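Local coordinates for protein soluble epoxide hydrolase (Bacillus megaterium, PDB 4INZ) that belongs to the soluble epoxide hydrolases, proteins built on the alpha/beta hydrolase fold with a mixed beta-sheet layered between helices, at residues N63-V68 / V297-L302; I119-A124 / I246-I251. The protein carries 1 engineered substitution. All blocks are in the same frame, centred on the assembly; numbering follows the deposited sequence.

Interaction 1: residues N63-V68 / V297-L302; sequences NDFHTV and VMWNFL
Asp64 and Trp299 open this surface contact between the turn that leads into strand 66-70 and the C-terminal helix 291-303. The carboxylate of Asp64 stands nearly perpendicular to the indole, the planes 88° apart, with OD2 lying 3.5 Å from CH2 of Trp299. Lower down the same side chain, CB sits in the plane of the indole at its edge, 3.9 Å from CH2, so the six-membered end of the tryptophan meets CB, CG and OD2 of the short side chain. The indole N-H points elsewhere: NE1 is hydrogen-bonded to Glu60, and Phe61 lies against the rings.

At Phe65 the contact turns wholly apolar. With CG swung beside its backbone N (chi1 -69°), the ring reaches toward the helix and presents CE1 to two residues one helical turn apart. CZ3 of Trp299 lies near the plane of the phenyl ring, 4.1 Å beyond CE1, and the two aromatic side chains lie alongside each other, pointing opposite ways. Leu302 faces Phe65 head-on, its CD1 branch 4.1 Å from CE1 of Phe65 and equally far from CZ.

Further along, His66 and Val68 pair through their backbones with strand 40-44 and the residue before it. Phe65 and Leu302 both also touch Met41 of that strand, while Met298 and Leu302 rest on Phe61 of helix 55-61. A C-terminal helix packed against the residues leading to strand 66-70 belongs to the helical layer flanking the sheet of an alpha/beta hydrolase fold.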
ATOM      1  N   ASN A  63      -9.999 -19.184   4.123  1.00 29.27           N
ATOM      2  CA  ASN A  63     -11.034 -20.174   4.407  1.00 31.81           C
ATOM      3  C   ASN A  63     -12.426 -19.561   4.352  1.00 30.04           C
ATOM      4  O   ASN A  63     -13.425 -20.278   4.290  1.00 32.35           O
ATOM      5  CB  ASN A  63     -10.811 -20.837   5.769  1.00 36.84           C
ATOM      6  CG  ASN A  63      -9.456 -21.506   5.876  1.00 41.42           C
ATOM      7  OD1 ASN A  63      -8.660 -21.175   6.756  1.00 44.56           O
ATOM      8  ND2 ASN A  63      -9.185 -22.450   4.980  1.00 42.04           N
ATOM      9  N   ASP A  64     -12.489 -18.233   4.372  1.00 27.17           N
ATOM     10  CA  ASP A  64     -13.770 -17.536   4.401  1.00 27.33           C
ATOM     11  C   ASP A  64     -13.928 -16.514   3.281  1.00 26.69           C
ATOM     12  O   ASP A  64     -15.040 -16.052   3.005  1.00 27.96           O
ATOM     13  CB  ASP A  64     -13.968 -16.859   5.763  1.00 30.01           C
ATOM     14  CG  ASP A  64     -14.112 -17.862   6.891  1.00 32.45           C
ATOM     15  OD1 ASP A  64     -15.230 -18.376   7.073  1.00 35.67           O
ATOM     16  OD2 ASP A  64     -13.112 -18.143   7.590  1.00 32.61           O
ATOM     17  N   PHE A  65     -12.818 -16.175   2.636  1.00 23.87           N
ATOM     18  CA  PHE A  65     -12.802 -15.167   1.579  1.00 24.04           C
ATOM     19  C   PHE A  65     -11.967 -15.651   0.395  1.00 23.39           C
ATOM     20  O   PHE A  65     -11.110 -16.522   0.542  1.00 22.83           O
ATOM     21  CB  PHE A  65     -12.160 -13.871   2.087  1.00 23.30           C
ATOM     22  CG  PHE A  65     -12.976 -13.131   3.116  1.00 25.52           C
ATOM     23  CD1 PHE A  65     -12.789 -13.362   4.473  1.00 24.67           C
ATOM     24  CD2 PHE A  65     -13.906 -12.175   2.724  1.00 24.82           C
ATOM     25  CE1 PHE A  65     -13.539 -12.668   5.423  1.00 25.46           C
ATOM     26  CE2 PHE A  65     -14.657 -11.474   3.665  1.00 26.19           C
ATOM     27  CZ  PHE A  65     -14.474 -11.715   5.014  1.00 26.57           C
ATOM     28  N   HIS A  66     -12.213 -15.073  -0.777  1.00 22.72           N
ATOM     29  CA  HIS A  66     -11.303 -15.218  -1.899  1.00 22.54           C
ATOM     30  C   HIS A  66     -10.231 -14.152  -1.726  1.00 22.92           C
ATOM     31  O   HIS A  66     -10.449 -12.982  -2.051  1.00 23.71           O
ATOM     32  CB  HIS A  66     -12.035 -15.018  -3.232  1.00 25.28           C
ATOM     33  CG  HIS A  66     -11.164 -15.209  -4.435  1.00 29.08           C
ATOM     34  ND1 HIS A  66     -11.558 -14.840  -5.705  1.00 29.70           N
ATOM     35  CD2 HIS A  66      -9.919 -15.731  -4.565  1.00 30.21           C
ATOM     36  CE1 HIS A  66     -10.596 -15.128  -6.564  1.00 30.41           C
ATOM     37  NE2 HIS A  66      -9.590 -15.670  -5.898  1.00 29.34           N
ATOM     38  N   THR A  67      -9.081 -14.555  -1.195  1.00 22.22           N
ATOM     39  CA  THR A  67      -8.004 -13.611  -0.917  1.00 20.37           C
ATOM     40  C   THR A  67      -7.114 -13.454  -2.140  1.00 21.06           C
ATOM     41  O   THR A  67      -6.526 -14.421  -2.614  1.00 22.88           O
ATOM     42  CB  THR A  67      -7.142 -14.074   0.275  1.00 22.41           C
ATOM     43  OG1 THR A  67      -6.643 -15.390   0.017  1.00 23.31           O
ATOM     44  CG2 THR A  67      -7.969 -14.090   1.555  1.00 22.59           C
ATOM     45  N   VAL A  68      -7.020 -12.228  -2.643  1.00 19.79           N
ATOM     46  CA  VAL A  68      -6.171 -11.919  -3.790  1.00 19.83           C
ATOM     47  C   VAL A  68      -5.192 -10.808  -3.429  1.00 20.60           C
ATOM     48  O   VAL A  68      -5.603  -9.722  -2.999  1.00 20.70           O
ATOM     49  CB  VAL A  68      -7.027 -11.483  -5.008  1.00 21.92           C
ATOM     50  CG1 VAL A  68      -6.153 -10.945  -6.124  1.00 23.63           C
ATOM     51  CG2 VAL A  68      -7.869 -12.653  -5.513  1.00 22.78           C
ATOM     52  N   VAL A 297      -7.732  -8.314  14.880  1.00 17.55           N
ATOM     53  CA  VAL A 297      -8.390  -7.020  14.705  1.00 17.55           C
ATOM     54  C   VAL A 297      -9.192  -7.001  13.400  1.00 17.63           C
ATOM     55  O   VAL A 297     -10.317  -6.488  13.355  1.00 18.28           O
ATOM     56  CB  VAL A 297      -7.376  -5.851  14.732  1.00 16.02           C
ATOM     57  CG1 VAL A 297      -8.061  -4.532  14.352  1.00 16.72           C
ATOM     58  CG2 VAL A 297      -6.741  -5.741  16.126  1.00 18.58           C
ATOM     59  N   MET A 298      -8.622  -7.579  12.346  1.00 15.87           N
ATOM     60  CA  MET A 298      -9.337  -7.668  11.078  1.00 17.45           C
ATOM     61  C   MET A 298     -10.630  -8.452  11.252  1.00 17.85           C
ATOM     62  O   MET A 298     -11.683  -8.007  10.810  1.00 17.63           O
ATOM     63  CB  MET A 298      -8.461  -8.280   9.981  1.00 16.29           C
ATOM     64  CG  MET A 298      -7.302  -7.381   9.579  1.00 16.00           C
ATOM     65  SD  MET A 298      -6.178  -8.159   8.393  1.00 17.95           S
ATOM     66  CE  MET A 298      -7.274  -8.410   6.991  1.00 18.53           C
ATOM     67  N   TRP A 299     -10.555  -9.609  11.909  1.00 17.42           N
ATOM     68  CA  TRP A 299     -11.760 -10.395  12.180  1.00 18.60           C
ATOM     69  C   TRP A 299     -12.772  -9.580  12.974  1.00 19.41           C
ATOM     70  O   TRP A 299     -13.971  -9.575  12.673  1.00 20.38           O
ATOM     71  CB  TRP A 299     -11.430 -11.669  12.959  1.00 19.98           C
ATOM     72  CG  TRP A 299     -11.006 -12.813  12.092  1.00 24.38           C
ATOM     73  CD1 TRP A 299      -9.834 -13.514  12.166  1.00 25.32           C
ATOM     74  CD2 TRP A 299     -11.751 -13.389  11.016  1.00 27.12           C
ATOM     75  NE1 TRP A 299      -9.807 -14.494  11.204  1.00 26.88           N
ATOM     76  CE2 TRP A 299     -10.970 -14.438  10.482  1.00 28.56           C
ATOM     77  CE3 TRP A 299     -12.999 -13.118  10.446  1.00 28.47           C
ATOM     78  CZ2 TRP A 299     -11.402 -15.220   9.406  1.00 32.22           C
ATOM     79  CZ3 TRP A 299     -13.428 -13.903   9.375  1.00 31.37           C
ATOM     80  CH2 TRP A 299     -12.630 -14.938   8.871  1.00 31.56           C
ATOM     81  N   ASN A 300     -12.285  -8.897  14.001  1.00 18.73           N
ATOM     82  CA  ASN A 300     -13.171  -8.110  14.845  1.00 18.11           C
ATOM     83  C   ASN A 300     -13.958  -7.097  14.011  1.00 18.81           C
ATOM     84  O   ASN A 300     -15.178  -6.952  14.153  1.00 19.09           O
ATOM     85  CB  ASN A 300     -12.375  -7.405  15.937  1.00 18.04           C
ATOM     86  CG  ASN A 300     -13.265  -6.742  16.957  1.00 19.54           C
ATOM     87  OD1 ASN A 300     -13.887  -7.414  17.791  1.00 19.24           O
ATOM     88  ND2 ASN A 300     -13.335  -5.415  16.902  1.00 19.12           N
ATOM     89  N   PHE A 301     -13.242  -6.407  13.135  1.00 16.62           N
ATOM     90  CA  PHE A 301     -13.829  -5.434  12.224  1.00 18.75           C
ATOM     91  C   PHE A 301     -14.822  -6.066  11.248  1.00 20.09           C
ATOM     92  O   PHE A 301     -15.947  -5.578  11.078  1.00 21.44           O
ATOM     93  CB  PHE A 301     -12.703  -4.738  11.448  1.00 18.11           C
ATOM     94  CG  PHE A 301     -13.185  -3.869  10.329  1.00 18.85           C
ATOM     95  CD1 PHE A 301     -13.944  -2.734  10.587  1.00 20.62           C
ATOM     96  CD2 PHE A 301     -12.862  -4.170   9.018  1.00 21.10           C
ATOM     97  CE1 PHE A 301     -14.377  -1.925   9.552  1.00 21.23           C
ATOM     98  CE2 PHE A 301     -13.298  -3.362   7.970  1.00 20.84           C
ATOM     99  CZ  PHE A 301     -14.051  -2.242   8.240  1.00 22.00           C
ATOM    100  N   LEU A 302     -14.408  -7.149  10.601  1.00 21.10           N
ATOM    101  CA  LEU A 302     -15.248  -7.792   9.587  1.00 20.99           C
ATOM    102  C   LEU A 302     -16.535  -8.346  10.191  1.00 22.92           C
ATOM    103  O   LEU A 302     -17.565  -8.450   9.513  1.00 25.69           O
ATOM    104  CB  LEU A 302     -14.469  -8.907   8.883  1.00 21.38           C
ATOM    105  CG  LEU A 302     -13.265  -8.442   8.051  1.00 21.19           C
ATOM    106  CD1 LEU A 302     -12.279  -9.569   7.801  1.00 25.22           C
ATOM    107  CD2 LEU A 302     -13.728  -7.814   6.730  1.00 24.47           C
TER

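Interaction 2: residues I119-A124 / I246-I251; sequences IGWTFA and IPVQII
The backbones of 119-124 and 246-251 stay well apart, CA of Trp121 lying 10.2 Å from CA of Val248, and are closer at Ala124, whose CA is 8.6 Å from CA of Ile246 in the loop before strand 248-253. The contacts between them are made by side chains. The indole of Trp121 spans most of the separation: CG is set beside the backbone N (chi1 -83°), which carries the six-membered ring outward from the helix to the strand. Ile250 meets that ring at its edge, near the plane, with CD1 3.6 Å from CZ2 of Trp121, and the two side chains run roughly at right angles. Both torsions of Ile250 are close to -50° (chi1 -54°, chi2 -48°), a folded shape that brings the CD1 methyl round to the indole.

Two residues back along the strand, the CG1 branch of Val248 approaches CH2 of Trp121 obliquely at 3.7 Å. One turn on along the helix, Ala124 adds a looser touch, its CB 4.3 Å from CD1 of Ile246.

Leu134 of the adjoining strand 131-137, Leu244 and Val271 also touch the indole, and His141 meets it edge-to-face. Alternate residues of the strand, Val248 and Ile250, thus offer one face of the sheet to the helix, the buried helix-on-sheet packing of the alpha/beta hydrolase fold.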
ATOM      1  N   ILE A 119      -3.141   4.635  -3.122  1.00 22.22           N
ATOM      2  CA  ILE A 119      -3.991   4.249  -4.240  1.00 22.80           C
ATOM      3  C   ILE A 119      -5.380   3.841  -3.753  1.00 22.04           C
ATOM      4  O   ILE A 119      -6.398   4.291  -4.286  1.00 24.75           O
ATOM      5  CB  ILE A 119      -3.360   3.093  -5.042  1.00 21.31           C
ATOM      6  CG1 ILE A 119      -2.008   3.526  -5.626  1.00 20.46           C
ATOM      7  CG2 ILE A 119      -4.314   2.622  -6.149  1.00 23.49           C
ATOM      8  CD1 ILE A 119      -1.110   2.361  -6.054  1.00 19.28           C
ATOM      9  N   GLY A 120      -5.409   2.999  -2.728  1.00 21.66           N
ATOM     10  CA  GLY A 120      -6.647   2.430  -2.227  1.00 21.10           C
ATOM     11  C   GLY A 120      -7.605   3.431  -1.607  1.00 22.50           C
ATOM     12  O   GLY A 120      -8.812   3.335  -1.829  1.00 23.82           O
ATOM     13  N   TRP A 121      -7.088   4.375  -0.819  1.00 23.15           N
ATOM     14  CA  TRP A 121      -7.931   5.437  -0.275  1.00 23.92           C
ATOM     15  C   TRP A 121      -8.554   6.199  -1.436  1.00 25.56           C
ATOM     16  O   TRP A 121      -9.763   6.456  -1.458  1.00 24.13           O
ATOM     17  CB  TRP A 121      -7.117   6.420   0.576  1.00 22.72           C
ATOM     18  CG  TRP A 121      -6.852   6.017   2.029  1.00 22.40           C
ATOM     19  CD1 TRP A 121      -5.647   5.673   2.573  1.00 23.39           C
ATOM     20  CD2 TRP A 121      -7.801   5.981   3.108  1.00 23.39           C
ATOM     21  NE1 TRP A 121      -5.789   5.398   3.916  1.00 23.36           N
ATOM     22  CE2 TRP A 121      -7.103   5.581   4.269  1.00 23.19           C
ATOM     23  CE3 TRP A 121      -9.175   6.232   3.204  1.00 24.71           C
ATOM     24  CZ2 TRP A 121      -7.728   5.436   5.508  1.00 23.04           C
ATOM     25  CZ3 TRP A 121      -9.797   6.086   4.436  1.00 25.22           C
ATOM     26  CH2 TRP A 121      -9.072   5.696   5.571  1.00 23.48           C
ATOM     27  N   THR A 122      -7.717   6.561  -2.403  1.00 24.87           N
ATOM     28  CA  THR A 122      -8.180   7.313  -3.565  1.00 26.49           C
ATOM     29  C   THR A 122      -9.259   6.533  -4.321  1.00 26.39           C
ATOM     30  O   THR A 122     -10.288   7.090  -4.710  1.00 27.96           O
ATOM     31  CB  THR A 122      -7.010   7.667  -4.503  1.00 27.42           C
ATOM     32  OG1 THR A 122      -6.038   8.433  -3.778  1.00 27.74           O
ATOM     33  CG2 THR A 122      -7.497   8.477  -5.696  1.00 28.62           C
ATOM     34  N   PHE A 123      -9.027   5.237  -4.505  1.00 25.50           N
ATOM     35  CA  PHE A 123      -9.996   4.380  -5.175  1.00 26.26           C
ATOM     36  C   PHE A 123     -11.318   4.309  -4.407  1.00 27.68           C
ATOM     37  O   PHE A 123     -12.393   4.366  -5.007  1.00 27.51           O
ATOM     38  CB  PHE A 123      -9.433   2.967  -5.366  1.00 26.27           C
ATOM     39  CG  PHE A 123     -10.406   2.022  -6.004  1.00 28.67           C
ATOM     40  CD1 PHE A 123     -10.584   2.019  -7.383  1.00 29.73           C
ATOM     41  CD2 PHE A 123     -11.172   1.166  -5.228  1.00 28.49           C
ATOM     42  CE1 PHE A 123     -11.495   1.161  -7.976  1.00 30.99           C
ATOM     43  CE2 PHE A 123     -12.078   0.301  -5.815  1.00 29.68           C
ATOM     44  CZ  PHE A 123     -12.245   0.302  -7.194  1.00 31.10           C
ATOM     45  N   ALA A 124     -11.239   4.165  -3.085  1.00 26.99           N
ATOM     46  CA  ALA A 124     -12.445   4.084  -2.260  1.00 27.17           C
ATOM     47  C   ALA A 124     -13.258   5.375  -2.331  1.00 29.13           C
ATOM     48  O   ALA A 124     -14.490   5.345  -2.356  1.00 28.88           O
ATOM     49  CB  ALA A 124     -12.087   3.756  -0.806  1.00 27.55           C
ATOM     50  N   ILE A 246     -18.126   4.589   3.905  1.00 33.13           N
ATOM     51  CA  ILE A 246     -18.093   3.142   4.094  1.00 31.00           C
ATOM     52  C   ILE A 246     -17.391   2.816   5.408  1.00 30.47           C
ATOM     53  O   ILE A 246     -16.696   3.661   5.962  1.00 30.43           O
ATOM     54  CB  ILE A 246     -17.358   2.451   2.935  1.00 30.95           C
ATOM     55  CG1 ILE A 246     -15.880   2.847   2.945  1.00 30.59           C
ATOM     56  CG2 ILE A 246     -18.020   2.814   1.600  1.00 30.97           C
ATOM     57  CD1 ILE A 246     -15.052   2.171   1.874  1.00 31.43           C
ATOM     58  N   PRO A 247     -17.584   1.594   5.925  1.00 30.67           N
ATOM     59  CA  PRO A 247     -16.891   1.210   7.157  1.00 28.08           C
ATOM     60  C   PRO A 247     -15.398   1.038   6.902  1.00 27.02           C
ATOM     61  O   PRO A 247     -15.010   0.380   5.933  1.00 26.47           O
ATOM     62  CB  PRO A 247     -17.520  -0.145   7.511  1.00 29.60           C
ATOM     63  CG  PRO A 247     -18.809  -0.192   6.738  1.00 29.92           C
ATOM     64  CD  PRO A 247     -18.516   0.550   5.472  1.00 32.20           C
ATOM     65  N   VAL A 248     -14.579   1.620   7.772  1.00 24.54           N
ATOM     66  CA  VAL A 248     -13.130   1.584   7.618  1.00 22.89           C
ATOM     67  C   VAL A 248     -12.454   1.170   8.920  1.00 22.56           C
ATOM     68  O   VAL A 248     -12.862   1.589  10.009  1.00 23.14           O
ATOM     69  CB  VAL A 248     -12.567   2.955   7.192  1.00 21.58           C
ATOM     70  CG1 VAL A 248     -11.048   2.897   7.079  1.00 20.89           C
ATOM     71  CG2 VAL A 248     -13.178   3.393   5.867  1.00 24.23           C
ATOM     72  N   GLN A 249     -11.423   0.338   8.793  1.00 19.55           N
ATOM     73  CA  GLN A 249     -10.576  -0.037   9.915  1.00 18.11           C
ATOM     74  C   GLN A 249      -9.145   0.372   9.609  1.00 19.12           C
ATOM     75  O   GLN A 249      -8.616   0.013   8.555  1.00 20.79           O
ATOM     76  CB  GLN A 249     -10.600  -1.550  10.135  1.00 16.09           C
ATOM     77  CG  GLN A 249      -9.580  -2.017  11.182  1.00 16.63           C
ATOM     78  CD  GLN A 249     -10.055  -1.774  12.605  1.00 18.15           C
ATOM     79  OE1 GLN A 249     -11.178  -2.133  12.965  1.00 20.26           O
ATOM     80  NE2 GLN A 249      -9.203  -1.163  13.419  1.00 18.56           N
ATOM     81  N   ILE A 250      -8.525   1.113  10.530  1.00 18.41           N
ATOM     82  CA  ILE A 250      -7.106   1.425  10.449  1.00 17.83           C
ATOM     83  C   ILE A 250      -6.347   0.502  11.394  1.00 15.47           C
ATOM     84  O   ILE A 250      -6.771   0.295  12.533  1.00 19.00           O
ATOM     85  CB  ILE A 250      -6.798   2.857  10.909  1.00 19.28           C
ATOM     86  CG1 ILE A 250      -7.643   3.883  10.151  1.00 24.56           C
ATOM     87  CG2 ILE A 250      -5.304   3.140  10.808  1.00 20.43           C
ATOM     88  CD1 ILE A 250      -7.658   3.698   8.684  1.00 26.12           C
ATOM     89  N   ILE A 251      -5.234  -0.056  10.918  1.00 16.21           N
ATOM     90  CA  ILE A 251      -4.345  -0.871  11.751  1.00 16.56           C
ATOM     91  C   ILE A 251      -2.943  -0.302  11.591  1.00 18.15           C
ATOM     92  O   ILE A 251      -2.351  -0.396  10.520  1.00 20.48           O
ATOM     93  CB  ILE A 251      -4.380  -2.353  11.339  1.00 14.63           C
ATOM     94  CG1 ILE A 251      -5.829  -2.860  11.390  1.00 16.17           C
ATOM     95  CG2 ILE A 251      -3.478  -3.182  12.252  1.00 17.56           C
ATOM     96  CD1 ILE A 251      -6.018  -4.302  10.927  1.00 15.70           C
TER

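In the fold
Interactions 1 and 2 have centres 15 Å apart and share the central mixed sheet, which they reach from its two faces. Strand 248-253 joins them: Val248 and Ile250 serve helix 115-126, whereas Gln249 and Ile251 turn to helix 291-303, where Ile251 CD1 lies 3.6 Å from Met298 CG and Gln249 NE2 3.7 Å from Val297 CG1. Both segments of interaction 2 fall between those of interaction 1 along the chain, since residues 63-68 come first and 297-302 last. The pair illustrates how a three-layer alpha/beta protein is assembled: one contact is buried, the other lies at the surface, where the C-terminal helix packs on the residues leading to strand 66-70.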